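PDB 7N7Z: acetyl-CoA C-acetyltransferase from Syntrophomonas wolfei subsp. wolfei, which probably catalyses the reversible condensation of two acetyl-CoA molecules to acetoacetyl-CoA and free CoA. Local coordinates for residues B[11-16]-B[275-280]; B[100-105]-B[114-119]; B[180-185]-B[322-327]. All coordinates share one frame; numbering follows the deposited sequence.

Interaction 1. Residues B[11-16]-B[275-280]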
ATOM      1  N   VAL B  11     -26.302 -31.747  16.616  1.00 34.97           N
ATOM      2  CA  VAL B  11     -27.285 -32.341  15.721  1.00 39.15           C
ATOM      3  C   VAL B  11     -26.824 -32.357  14.268  1.00 35.66           C
ATOM      4  O   VAL B  11     -27.311 -33.196  13.494  1.00 37.19           O
ATOM      5  CB  VAL B  11     -28.645 -31.620  15.842  1.00 38.82           C
ATOM      6  CG1 VAL B  11     -29.692 -32.287  14.967  1.00 39.92           C
ATOM      7  CG2 VAL B  11     -29.104 -31.605  17.291  1.00 42.39           C
ATOM      8  N   GLY B  12     -25.916 -31.478  13.875  1.00 34.35           N
ATOM      9  CA  GLY B  12     -25.406 -31.469  12.515  1.00 33.56           C
ATOM     10  C   GLY B  12     -23.974 -30.989  12.498  1.00 33.41           C
ATOM     11  O   GLY B  12     -23.576 -30.139  13.302  1.00 31.30           O
ATOM     12  N   MET B  13     -23.189 -31.543  11.573  1.00 29.98           N
ATOM     13  CA  MET B  13     -21.773 -31.221  11.472  1.00 32.19           C
ATOM     14  C   MET B  13     -21.334 -31.334  10.022  1.00 29.65           C
ATOM     15  O   MET B  13     -21.769 -32.238   9.305  1.00 32.08           O
ATOM     16  CB  MET B  13     -20.926 -32.155  12.343  1.00 32.31           C
ATOM     17  CG  MET B  13     -21.233 -32.062  13.823  1.00 36.15           C
ATOM     18  SD  MET B  13     -20.229 -33.191  14.800  1.00 38.16           S
ATOM     19  CE  MET B  13     -18.939 -32.092  15.353  1.00 41.44           C
ATOM     20  N   ALA B  14     -20.461 -30.422   9.601  1.00 30.36           N
ATOM     21  CA  ALA B  14     -19.956 -30.436   8.236  1.00 26.04           C
ATOM     22  C   ALA B  14     -18.690 -29.597   8.164  1.00 29.50           C
ATOM     23  O   ALA B  14     -18.460 -28.708   8.988  1.00 28.12           O
ATOM     24  CB  ALA B  14     -20.997 -29.910   7.243  1.00 30.49           C
ATOM     25  N   ARG B  15     -17.869 -29.904   7.164  1.00 27.18           N
ATOM     26  CA  ARG B  15     -16.697 -29.102   6.856  1.00 28.17           C
ATOM     27  C   ARG B  15     -16.453 -29.166   5.357  1.00 29.80           C
ATOM     28  O   ARG B  15     -16.873 -30.107   4.680  1.00 30.99           O
ATOM     29  CB  ARG B  15     -15.457 -29.577   7.627  1.00 27.56           C
ATOM     30  CG  ARG B  15     -14.910 -30.943   7.214  1.00 28.71           C
ATOM     31  CD  ARG B  15     -13.486 -31.131   7.723  1.00 26.67           C
ATOM     32  NE  ARG B  15     -12.926 -32.436   7.382  1.00 31.89           N
ATOM     33  CZ  ARG B  15     -12.123 -32.675   6.352  1.00 31.26           C
ATOM     34  NH1 ARG B  15     -11.784 -31.721   5.499  1.00 29.42           N
ATOM     35  NH2 ARG B  15     -11.649 -33.905   6.173  1.00 31.93           N
ATOM     36  N   THR B  16     -15.782 -28.145   4.845  1.00 26.85           N
ATOM     37  CA  THR B  16     -15.308 -28.165   3.473  1.00 26.66           C
ATOM     38  C   THR B  16     -14.000 -28.938   3.414  1.00 30.25           C
ATOM     39  O   THR B  16     -13.407 -29.262   4.446  1.00 30.23           O
ATOM     40  CB  THR B  16     -15.122 -26.741   2.958  1.00 27.70           C
ATOM     41  OG1 THR B  16     -13.960 -26.158   3.561  1.00 28.45           O
ATOM     42  CG2 THR B  16     -16.341 -25.884   3.278  1.00 31.42           C
ATOM     43  N   PRO B 275     -29.923 -36.543  17.991  1.00 41.34           N
ATOM     44  CA  PRO B 275     -28.680 -36.005  18.561  1.00 44.45           C
ATOM     45  C   PRO B 275     -27.503 -36.916  18.246  1.00 42.64           C
ATOM     46  O   PRO B 275     -27.542 -38.119  18.515  1.00 44.49           O
ATOM     47  CB  PRO B 275     -28.970 -35.948  20.066  1.00 44.43           C
ATOM     48  CG  PRO B 275     -30.000 -37.000  20.290  1.00 46.55           C
ATOM     49  CD  PRO B 275     -30.828 -37.069  19.031  1.00 45.24           C
ATOM     50  N   LEU B 276     -26.451 -36.332  17.668  1.00 40.19           N
ATOM     51  CA  LEU B 276     -25.298 -37.122  17.250  1.00 38.32           C
ATOM     52  C   LEU B 276     -24.383 -37.453  18.423  1.00 37.27           C
ATOM     53  O   LEU B 276     -23.920 -38.591  18.548  1.00 37.23           O
ATOM     54  CB  LEU B 276     -24.526 -36.380  16.160  1.00 39.19           C
ATOM     55  CG  LEU B 276     -25.379 -35.846  15.006  1.00 38.45           C
ATOM     56  CD1 LEU B 276     -24.513 -35.205  13.933  1.00 37.09           C
ATOM     57  CD2 LEU B 276     -26.220 -36.958  14.412  1.00 43.56           C
ATOM     58  N   MET B 277     -24.104 -36.480  19.287  1.00 38.73           N
ATOM     59  CA  MET B 277     -23.326 -36.745  20.489  1.00 37.01           C
ATOM     60  C   MET B 277     -23.564 -35.616  21.481  1.00 36.46           C
ATOM     61  O   MET B 277     -24.085 -34.553  21.132  1.00 33.54           O
ATOM     62  CB  MET B 277     -21.835 -36.909  20.169  1.00 36.59           C
ATOM     63  CG  MET B 277     -21.171 -35.687  19.574  1.00 40.41           C
ATOM     64  SD  MET B 277     -19.407 -35.958  19.308  1.00 42.08           S
ATOM     65  CE  MET B 277     -18.980 -34.515  18.339  1.00 38.33           C
ATOM     66  N   LYS B 278     -23.180 -35.867  22.729  1.00 37.68           N
ATOM     67  CA  LYS B 278     -23.467 -34.976  23.845  1.00 37.62           C
ATOM     68  C   LYS B 278     -22.173 -34.386  24.382  1.00 35.67           C
ATOM     69  O   LYS B 278     -21.205 -35.115  24.628  1.00 34.11           O
ATOM     70  CB  LYS B 278     -24.204 -35.723  24.960  1.00 40.15           C
ATOM     71  CG  LYS B 278     -24.146 -35.033  26.318  1.00 41.70           C
ATOM     72  CD  LYS B 278     -25.270 -35.498  27.237  1.00 44.68           C
ATOM     73  CE  LYS B 278     -25.315 -37.012  27.327  1.00 49.69           C
ATOM     74  NZ  LYS B 278     -26.181 -37.504  28.435  1.00 50.32           N
ATOM     75  N   LEU B 279     -22.163 -33.069  24.568  1.00 36.86           N
ATOM     76  CA  LEU B 279     -21.028 -32.406  25.193  1.00 35.95           C
ATOM     77  C   LEU B 279     -20.808 -32.955  26.596  1.00 35.83           C
ATOM     78  O   LEU B 279     -21.719 -32.936  27.430  1.00 36.46           O
ATOM     79  CB  LEU B 279     -21.270 -30.898  25.243  1.00 37.26           C
ATOM     80  CG  LEU B 279     -20.198 -30.055  25.937  1.00 35.28           C
ATOM     81  CD1 LEU B 279     -18.877 -30.131  25.187  1.00 37.54           C
ATOM     82  CD2 LEU B 279     -20.662 -28.613  26.063  1.00 37.68           C
ATOM     83  N   VAL B 280     -19.602 -33.448  26.853  1.00 34.83           N
ATOM     84  CA  VAL B 280     -19.215 -33.935  28.173  1.00 36.36           C
ATOM     85  C   VAL B 280     -18.414 -32.886  28.931  1.00 40.05           C
ATOM     86  O   VAL B 280     -18.693 -32.599  30.095  1.00 43.88           O
ATOM     87  CB  VAL B 280     -18.419 -35.253  28.045  1.00 40.70           C
ATOM     88  CG1 VAL B 280     -17.989 -35.750  29.419  1.00 43.36           C
ATOM     89  CG2 VAL B 280     -19.242 -36.312  27.320  1.00 41.58           C
TER

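Interaction 2. Residues B[100-105]-B[114-119]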
ATOM      1  N   GLU B 100     -17.561 -23.667  22.844  1.00 33.48           N
ATOM      2  CA  GLU B 100     -17.827 -23.494  24.269  1.00 33.06           C
ATOM      3  C   GLU B 100     -18.810 -22.356  24.509  1.00 33.67           C
ATOM      4  O   GLU B 100     -19.800 -22.516  25.234  1.00 32.71           O
ATOM      5  CB  GLU B 100     -16.519 -23.239  25.019  1.00 34.10           C
ATOM      6  CG  GLU B 100     -16.638 -23.426  26.523  1.00 38.58           C
ATOM      7  CD  GLU B 100     -15.364 -23.070  27.268  1.00 40.08           C
ATOM      8  OE1 GLU B 100     -15.000 -23.809  28.209  1.00 39.54           O
ATOM      9  OE2 GLU B 100     -14.730 -22.050  26.923  1.00 39.95           O
ATOM     10  N   ILE B 101     -18.551 -21.192  23.908  1.00 33.00           N
ATOM     11  CA  ILE B 101     -19.418 -20.034  24.118  1.00 34.71           C
ATOM     12  C   ILE B 101     -20.862 -20.389  23.784  1.00 32.34           C
ATOM     13  O   ILE B 101     -21.792 -20.072  24.536  1.00 34.03           O
ATOM     14  CB  ILE B 101     -18.927 -18.837  23.283  1.00 30.88           C
ATOM     15  CG1 ILE B 101     -17.596 -18.318  23.831  1.00 33.57           C
ATOM     16  CG2 ILE B 101     -19.972 -17.726  23.280  1.00 34.13           C
ATOM     17  CD1 ILE B 101     -16.825 -17.458  22.848  1.00 31.63           C
ATOM     18  N   ALA B 102     -21.069 -21.052  22.645  1.00 33.36           N
ATOM     19  CA  ALA B 102     -22.420 -21.439  22.253  1.00 34.84           C
ATOM     20  C   ALA B 102     -23.003 -22.465  23.216  1.00 35.53           C
ATOM     21  O   ALA B 102     -24.162 -22.350  23.630  1.00 32.31           O
ATOM     22  CB  ALA B 102     -22.413 -21.992  20.829  1.00 30.56           C
ATOM     23  N   CYS B 103     -22.214 -23.474  23.588  1.00 33.53           N
ATOM     24  CA  CYS B 103     -22.731 -24.529  24.453  1.00 35.11           C
ATOM     25  C   CYS B 103     -23.085 -23.987  25.832  1.00 38.04           C
ATOM     26  O   CYS B 103     -24.124 -24.346  26.398  1.00 35.71           O
ATOM     27  CB  CYS B 103     -21.707 -25.658  24.559  1.00 33.87           C
ATOM     28  SG  CYS B 103     -21.566 -26.665  23.054  1.00 38.84           S
ATOM     29  N   GLN B 104     -22.238 -23.118  26.388  1.00 36.03           N
ATOM     30  CA  GLN B 104     -22.534 -22.550  27.699  1.00 38.05           C
ATOM     31  C   GLN B 104     -23.754 -21.641  27.647  1.00 39.30           C
ATOM     32  O   GLN B 104     -24.494 -21.545  28.632  1.00 40.37           O
ATOM     33  CB  GLN B 104     -21.316 -21.797  28.232  1.00 40.62           C
ATOM     34  CG  GLN B 104     -20.158 -22.719  28.600  1.00 40.48           C
ATOM     35  CD  GLN B 104     -18.967 -21.996  29.208  1.00 42.22           C
ATOM     36  OE1 GLN B 104     -18.117 -22.620  29.844  1.00 40.89           O
ATOM     37  NE2 GLN B 104     -18.893 -20.682  29.009  1.00 42.26           N
ATOM     38  N   ASN B 105     -23.985 -20.973  26.514  1.00 36.62           N
ATOM     39  CA  ASN B 105     -25.238 -20.247  26.339  1.00 40.03           C
ATOM     40  C   ASN B 105     -26.425 -21.201  26.383  1.00 39.80           C
ATOM     41  O   ASN B 105     -27.474 -20.877  26.950  1.00 41.77           O
ATOM     42  CB  ASN B 105     -25.219 -19.477  25.018  1.00 36.73           C
ATOM     43  CG  ASN B 105     -24.899 -18.006  25.203  1.00 39.10           C
ATOM     44  OD1 ASN B 105     -25.628 -17.278  25.876  1.00 39.60           O
ATOM     45  ND2 ASN B 105     -23.803 -17.563  24.603  1.00 42.88           N
ATOM     46  N   SER B 114     -27.953 -23.141  18.691  1.00 33.33           N
ATOM     47  CA  SER B 114     -26.847 -22.250  18.370  1.00 35.13           C
ATOM     48  C   SER B 114     -26.069 -22.811  17.191  1.00 33.39           C
ATOM     49  O   SER B 114     -25.725 -23.997  17.175  1.00 34.23           O
ATOM     50  CB  SER B 114     -25.915 -22.067  19.572  1.00 34.31           C
ATOM     51  OG  SER B 114     -26.516 -21.256  20.568  1.00 35.60           O
ATOM     52  N   LEU B 115     -25.800 -21.958  16.208  1.00 30.50           N
ATOM     53  CA  LEU B 115     -24.936 -22.307  15.092  1.00 30.05           C
ATOM     54  C   LEU B 115     -23.516 -21.855  15.408  1.00 29.54           C
ATOM     55  O   LEU B 115     -23.308 -20.731  15.874  1.00 28.27           O
ATOM     56  CB  LEU B 115     -25.431 -21.651  13.802  1.00 27.55           C
ATOM     57  CG  LEU B 115     -24.507 -21.764  12.587  1.00 29.07           C
ATOM     58  CD1 LEU B 115     -24.225 -23.222  12.252  1.00 29.17           C
ATOM     59  CD2 LEU B 115     -25.108 -21.045  11.390  1.00 28.40           C
ATOM     60  N   VAL B 116     -22.549 -22.734  15.173  1.00 27.56           N
ATOM     61  CA  VAL B 116     -21.136 -22.412  15.343  1.00 28.78           C
ATOM     62  C   VAL B 116     -20.456 -22.595  13.995  1.00 27.54           C
ATOM     63  O   VAL B 116     -20.515 -23.683  13.408  1.00 28.29           O
ATOM     64  CB  VAL B 116     -20.467 -23.283  16.417  1.00 26.82           C
ATOM     65  CG1 VAL B 116     -18.982 -22.954  16.516  1.00 29.13           C
ATOM     66  CG2 VAL B 116     -21.148 -23.088  17.759  1.00 31.78           C
ATOM     67  N   THR B 117     -19.823 -21.536  13.504  1.00 30.38           N
ATOM     68  CA  THR B 117     -19.034 -21.587  12.282  1.00 29.83           C
ATOM     69  C   THR B 117     -17.576 -21.314  12.620  1.00 29.06           C
ATOM     70  O   THR B 117     -17.272 -20.480  13.479  1.00 29.30           O
ATOM     71  CB  THR B 117     -19.527 -20.570  11.247  1.00 30.85           C
ATOM     72  OG1 THR B 117     -19.427 -19.246  11.785  1.00 34.27           O
ATOM     73  CG2 THR B 117     -20.969 -20.857  10.863  1.00 31.06           C
ATOM     74  N   ALA B 118     -16.680 -22.029  11.946  1.00 27.51           N
ATOM     75  CA  ALA B 118     -15.243 -21.878  12.149  1.00 31.37           C
ATOM     76  C   ALA B 118     -14.584 -21.895  10.780  1.00 27.16           C
ATOM     77  O   ALA B 118     -14.732 -22.868  10.037  1.00 29.28           O
ATOM     78  CB  ALA B 118     -14.688 -22.993  13.039  1.00 29.96           C
ATOM     79  N   VAL B 119     -13.868 -20.823  10.441  1.00 28.34           N
ATOM     80  CA  VAL B 119     -13.369 -20.650   9.084  1.00 28.82           C
ATOM     81  C   VAL B 119     -12.026 -19.940   9.117  1.00 33.60           C
ATOM     82  O   VAL B 119     -11.753 -19.115   9.995  1.00 30.29           O
ATOM     83  CB  VAL B 119     -14.375 -19.865   8.209  1.00 28.97           C
ATOM     84  CG1 VAL B 119     -14.549 -18.445   8.737  1.00 29.09           C
ATOM     85  CG2 VAL B 119     -13.908 -19.846   6.761  1.00 29.54           C
TER

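Interaction 3. Residues B[180-185]-B[322-327]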
ATOM      1  N   ASP B 180      10.635 -36.522  11.588  1.00 48.16           N
ATOM      2  CA  ASP B 180      10.310 -36.948  10.232  1.00 48.41           C
ATOM      3  C   ASP B 180       9.538 -38.261  10.239  1.00 49.95           C
ATOM      4  O   ASP B 180       8.652 -38.471   9.403  1.00 49.09           O
ATOM      5  CB  ASP B 180      11.588 -37.078   9.405  1.00 50.46           C
ATOM      6  CG  ASP B 180      12.090 -35.739   8.888  1.00 49.93           C
ATOM      7  OD1 ASP B 180      11.273 -34.804   8.746  1.00 50.09           O
ATOM      8  OD2 ASP B 180      13.305 -35.622   8.621  1.00 50.60           O
ATOM      9  N   ALA B 181       9.855 -39.156  11.178  1.00 51.26           N
ATOM     10  CA  ALA B 181       9.139 -40.425  11.261  1.00 51.13           C
ATOM     11  C   ALA B 181       7.658 -40.197  11.541  1.00 51.86           C
ATOM     12  O   ALA B 181       6.792 -40.690  10.809  1.00 48.82           O
ATOM     13  CB  ALA B 181       9.764 -41.306  12.344  1.00 54.58           C
ATOM     14  N   LEU B 182       7.348 -39.446  12.600  1.00 47.83           N
ATOM     15  CA  LEU B 182       5.955 -39.144  12.907  1.00 48.92           C
ATOM     16  C   LEU B 182       5.289 -38.420  11.746  1.00 46.10           C
ATOM     17  O   LEU B 182       4.177 -38.771  11.332  1.00 42.91           O
ATOM     18  CB  LEU B 182       5.871 -38.306  14.184  1.00 48.71           C
ATOM     19  CG  LEU B 182       4.463 -38.057  14.730  1.00 47.03           C
ATOM     20  CD1 LEU B 182       4.473 -38.045  16.249  1.00 52.62           C
ATOM     21  CD2 LEU B 182       3.888 -36.754  14.193  1.00 45.78           C
ATOM     22  N   ALA B 183       5.963 -37.406  11.199  1.00 43.14           N
ATOM     23  CA  ALA B 183       5.370 -36.612  10.129  1.00 43.69           C
ATOM     24  C   ALA B 183       4.998 -37.478   8.934  1.00 41.68           C
ATOM     25  O   ALA B 183       3.955 -37.264   8.305  1.00 40.29           O
ATOM     26  CB  ALA B 183       6.338 -35.507   9.707  1.00 43.53           C
ATOM     27  N   LEU B 184       5.841 -38.458   8.600  1.00 42.81           N
ATOM     28  CA  LEU B 184       5.550 -39.325   7.463  1.00 41.97           C
ATOM     29  C   LEU B 184       4.207 -40.023   7.641  1.00 41.02           C
ATOM     30  O   LEU B 184       3.363 -40.012   6.738  1.00 38.60           O
ATOM     31  CB  LEU B 184       6.673 -40.347   7.285  1.00 41.96           C
ATOM     32  CG  LEU B 184       6.433 -41.439   6.238  1.00 41.09           C
ATOM     33  CD1 LEU B 184       6.340 -40.839   4.844  1.00 42.99           C
ATOM     34  CD2 LEU B 184       7.531 -42.490   6.299  1.00 45.98           C
ATOM     35  N   THR B 185       3.990 -40.634   8.809  1.00 41.62           N
ATOM     36  CA  THR B 185       2.741 -41.353   9.042  1.00 42.35           C
ATOM     37  C   THR B 185       1.534 -40.443   8.848  1.00 41.24           C
ATOM     38  O   THR B 185       0.492 -40.882   8.349  1.00 39.49           O
ATOM     39  CB  THR B 185       2.734 -41.954  10.449  1.00 44.17           C
ATOM     40  OG1 THR B 185       3.216 -40.987  11.391  1.00 52.58           O
ATOM     41  CG2 THR B 185       3.613 -43.192  10.505  1.00 46.39           C
ATOM     42  N   ALA B 322       0.379 -29.685  15.241  1.00 37.87           N
ATOM     43  CA  ALA B 322       0.897 -28.447  14.667  1.00 39.07           C
ATOM     44  C   ALA B 322       2.303 -28.644  14.115  1.00 39.63           C
ATOM     45  O   ALA B 322       2.613 -28.181  13.012  1.00 37.96           O
ATOM     46  CB  ALA B 322       0.887 -27.333  15.714  1.00 36.68           C
ATOM     47  N   PHE B 323       3.163 -29.320  14.874  1.00 38.74           N
ATOM     48  CA  PHE B 323       4.492 -29.691  14.420  1.00 40.84           C
ATOM     49  C   PHE B 323       4.835 -31.044  15.024  1.00 40.27           C
ATOM     50  O   PHE B 323       4.397 -31.371  16.131  1.00 39.33           O
ATOM     51  CB  PHE B 323       5.546 -28.648  14.813  1.00 39.53           C
ATOM     52  CG  PHE B 323       5.164 -27.237  14.461  1.00 41.19           C
ATOM     53  CD1 PHE B 323       4.453 -26.454  15.357  1.00 39.84           C
ATOM     54  CD2 PHE B 323       5.514 -26.693  13.238  1.00 41.11           C
ATOM     55  CE1 PHE B 323       4.100 -25.157  15.036  1.00 41.44           C
ATOM     56  CE2 PHE B 323       5.164 -25.398  12.912  1.00 42.69           C
ATOM     57  CZ  PHE B 323       4.455 -24.629  13.811  1.00 43.19           C
ATOM     58  N   ALA B 324       5.615 -31.835  14.284  1.00 41.72           N
ATOM     59  CA  ALA B 324       5.997 -33.156  14.774  1.00 41.48           C
ATOM     60  C   ALA B 324       6.693 -33.055  16.126  1.00 45.21           C
ATOM     61  O   ALA B 324       6.370 -33.795  17.062  1.00 44.01           O
ATOM     62  CB  ALA B 324       6.897 -33.853  13.753  1.00 43.28           C
ATOM     63  N   ALA B 325       7.654 -32.136  16.245  1.00 43.91           N
ATOM     64  CA  ALA B 325       8.313 -31.920  17.529  1.00 45.50           C
ATOM     65  C   ALA B 325       7.308 -31.514  18.598  1.00 43.57           C
ATOM     66  O   ALA B 325       7.419 -31.930  19.758  1.00 44.09           O
ATOM     67  CB  ALA B 325       9.400 -30.853  17.389  1.00 44.30           C
ATOM     68  N   GLN B 326       6.318 -30.701  18.224  1.00 42.83           N
ATOM     69  CA  GLN B 326       5.304 -30.280  19.185  1.00 43.95           C
ATOM     70  C   GLN B 326       4.539 -31.475  19.737  1.00 43.33           C
ATOM     71  O   GLN B 326       4.297 -31.565  20.946  1.00 43.15           O
ATOM     72  CB  GLN B 326       4.346 -29.285  18.524  1.00 41.36           C
ATOM     73  CG  GLN B 326       3.207 -28.823  19.419  1.00 39.95           C
ATOM     74  CD  GLN B 326       1.867 -29.441  19.051  1.00 42.09           C
ATOM     75  OE1 GLN B 326       1.720 -30.073  18.004  1.00 39.22           O
ATOM     76  NE2 GLN B 326       0.879 -29.255  19.918  1.00 42.25           N
ATOM     77  N   VAL B 327       4.157 -32.410  18.864  1.00 42.53           N
ATOM     78  CA  VAL B 327       3.433 -33.598  19.311  1.00 43.52           C
ATOM     79  C   VAL B 327       4.314 -34.440  20.223  1.00 43.14           C
ATOM     80  O   VAL B 327       3.918 -34.810  21.335  1.00 44.06           O
ATOM     81  CB  VAL B 327       2.942 -34.413  18.102  1.00 43.35           C
ATOM     82  CG1 VAL B 327       2.172 -35.646  18.568  1.00 44.54           C
ATOM     83  CG2 VAL B 327       2.090 -33.553  17.191  1.00 43.23           C
TER

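Interaction 1. Residues B[11-16]-B[275-280]
Leu276 lays its branched end against the backbone of Val11, one of the places where the N-terminal and C-terminal halves of the thiolase fold meet, here at neighbouring, antiparallel strands of one mixed sheet, 8-20 and 277-285. The two segments are nearest at Val11 and Pro275, whose CA atoms are 4.8 Å apart, and they diverge from there, so that side chains rather than backbone bonds join them.

The close packing lies around Leu276. Its CD1 comes within 3.5 Å of Val11 O, its CG stands 3.6 Å from the same oxygen, and CD1 also lies 4.0 Å from Gly12 N. CG stands anti to the carbonyl carbon (chi1 -49°), which sets the branch against the facing strand, CD1 leading. With an alanine here the CG and both methyl groups would be gone, and a gap would probably open beside the Val11 carbonyl and the Gly12 amide.

The other side is looser. The Pro275 end is exposed to solvent, and the side chain of Val11 packs on Ala45 and Leu273. Farther in, a second apolar touch joins the segments where their backbones have drawn apart, backed by helix 360-378, with Ile368 and Val369 against Met13 and Tyr372 against Met277. The two methionine chains cross at about a right angle: Met277 runs out straight beyond CG, whereas Met13 bends at its thioether (chi3 98°). Only their ends meet, with Met13 CE 3.8 Å from Met277 CE and Met13 SD 4.0 Å from that same methyl.

Interaction 2. Residues B[100-105]-B[114-119]
Ala102 presses its single methyl group onto the strand, and all the direct packing between segments 100-105 and 114-119 passes through it. Ala102 CB lies 3.5 Å from Val116 CG2, tighter than ordinary van der Waals contact, and 3.7 Å from Ser114 CB. Ser114 and Val116 are alternate residues on the same face of the strand, and the methyl is received by both. In Val116 it is CG2, anti to the carbonyl carbon, that meets the helix, while CG1 stands opposite the backbone N across the CA-CB bond (chi1 178°) and takes no part in the touch. The small alanine lets the helix come down close, with the CA atoms of Ala102 and Ser114 5.9 Å apart. Val56 and Phe262 extend this apolar layer, the first against Ala102 and the second against Val116.

The contact belongs to a beta-alpha-beta crossover: strand 84-89, helix 94-107 and strand 113-121, in which the two parallel strands are separated by strand 54-58 and the helix covers the face of the sheet as it passes over. The helix starts just after Cys92, the predicted acyl-thioester nucleophile of this thiolase.

Hydrogen bonds act within the helix and around the strand. Ile101 O accepts twice from Asn105, from the backbone N at 3.1 Å and from ND2 at 3.2 Å, the two donors approaching from opposite faces of the carbonyl plane. Asn105 ND2 stands well above that plane, and its N-H bends to the oxygen at 136°. The hydroxyl of Ser114 bonds to Glu54 and Thr111.

Ionic and polar contacts reach the second subunit: Glu100 pairs with Arg97 of its own chain and with Lys110 of the second subunit, which also bonds to Gln104 OE1.

Interaction 3. Residues B[180-185]-B[322-327]
Leu182 is the main bump of this contact: its forked end reaches from helix 176-196 to the first turn of helix 324-336 and divides between two residues there. One prong, CD2, points to the methyl of Ala324 (CB, 4.2 Å); the other, CD1, meets CG1 of Val327 at 4.1 Å. Ala324 and Val327 lie one turn apart on the same face, and the leucine fork fits against the shallow groove between them. With CG anti to the backbone N (chi1 -173°), the branch is thrown out from its helix far enough to reach both.

The smaller neighbours set the depth of the fit. Ala183 and Ala324 offer little bulk, and their CA atoms stand 5.8 Å apart, while Ala183 CB and Ala324 CB are 4.4 Å from one another. Ala324 takes the larger share of the contact; Val327 meets the leucine with one methyl, the two side chains crossing obliquely. Ile354, from the short helix 353-356, fills in against Leu182, Ala183 and Ala324, and Met232 covers Ala183.

Ala322 and Phe323 close the Asn-Glu-Ala-Phe sequence familiar from thiolases, and Phe323 occupies the N-cap position of the helix that follows. The turn is braced from within: Ala322 N donates to Gln326 OE1 (3.1 Å) from above the plane of the Gln326 side-chain carbonyl, and Gln326 NE2 bonds to Gly293 O. Val327 lies near the predicted catalytic residues, its side chain about 8 Å from that of Cys388, a predicted proton acceptor.

Every touch between the two segments is between aliphatic carbons at ordinary van der Waals distances, which suggests an association governed by shape and burial, with directional bonds supplied by neighbours such as Asn249, which bonds to the backbone of Ala324.

Interactions 1 and 2 are neighbours in the fold, with centres 11 Å apart. Both reach the same mixed sheet, and they meet directly, Leu279 CD2 resting 3.5 Å from Cys103 CB. Along the chain, interaction 2 falls wholly between the two segments of interaction 1, a short local link inside a long-range one. Interaction 3 lies apart, its centre 28 Å from that of interaction 1 and 30 Å from that of interaction 2, on the opposite side of the chain's centre from the latter. Its segments alternate with those of interaction 1, and both contacts join the N-terminal and C-terminal family regions of the sequence, so the two are tied at well-separated places.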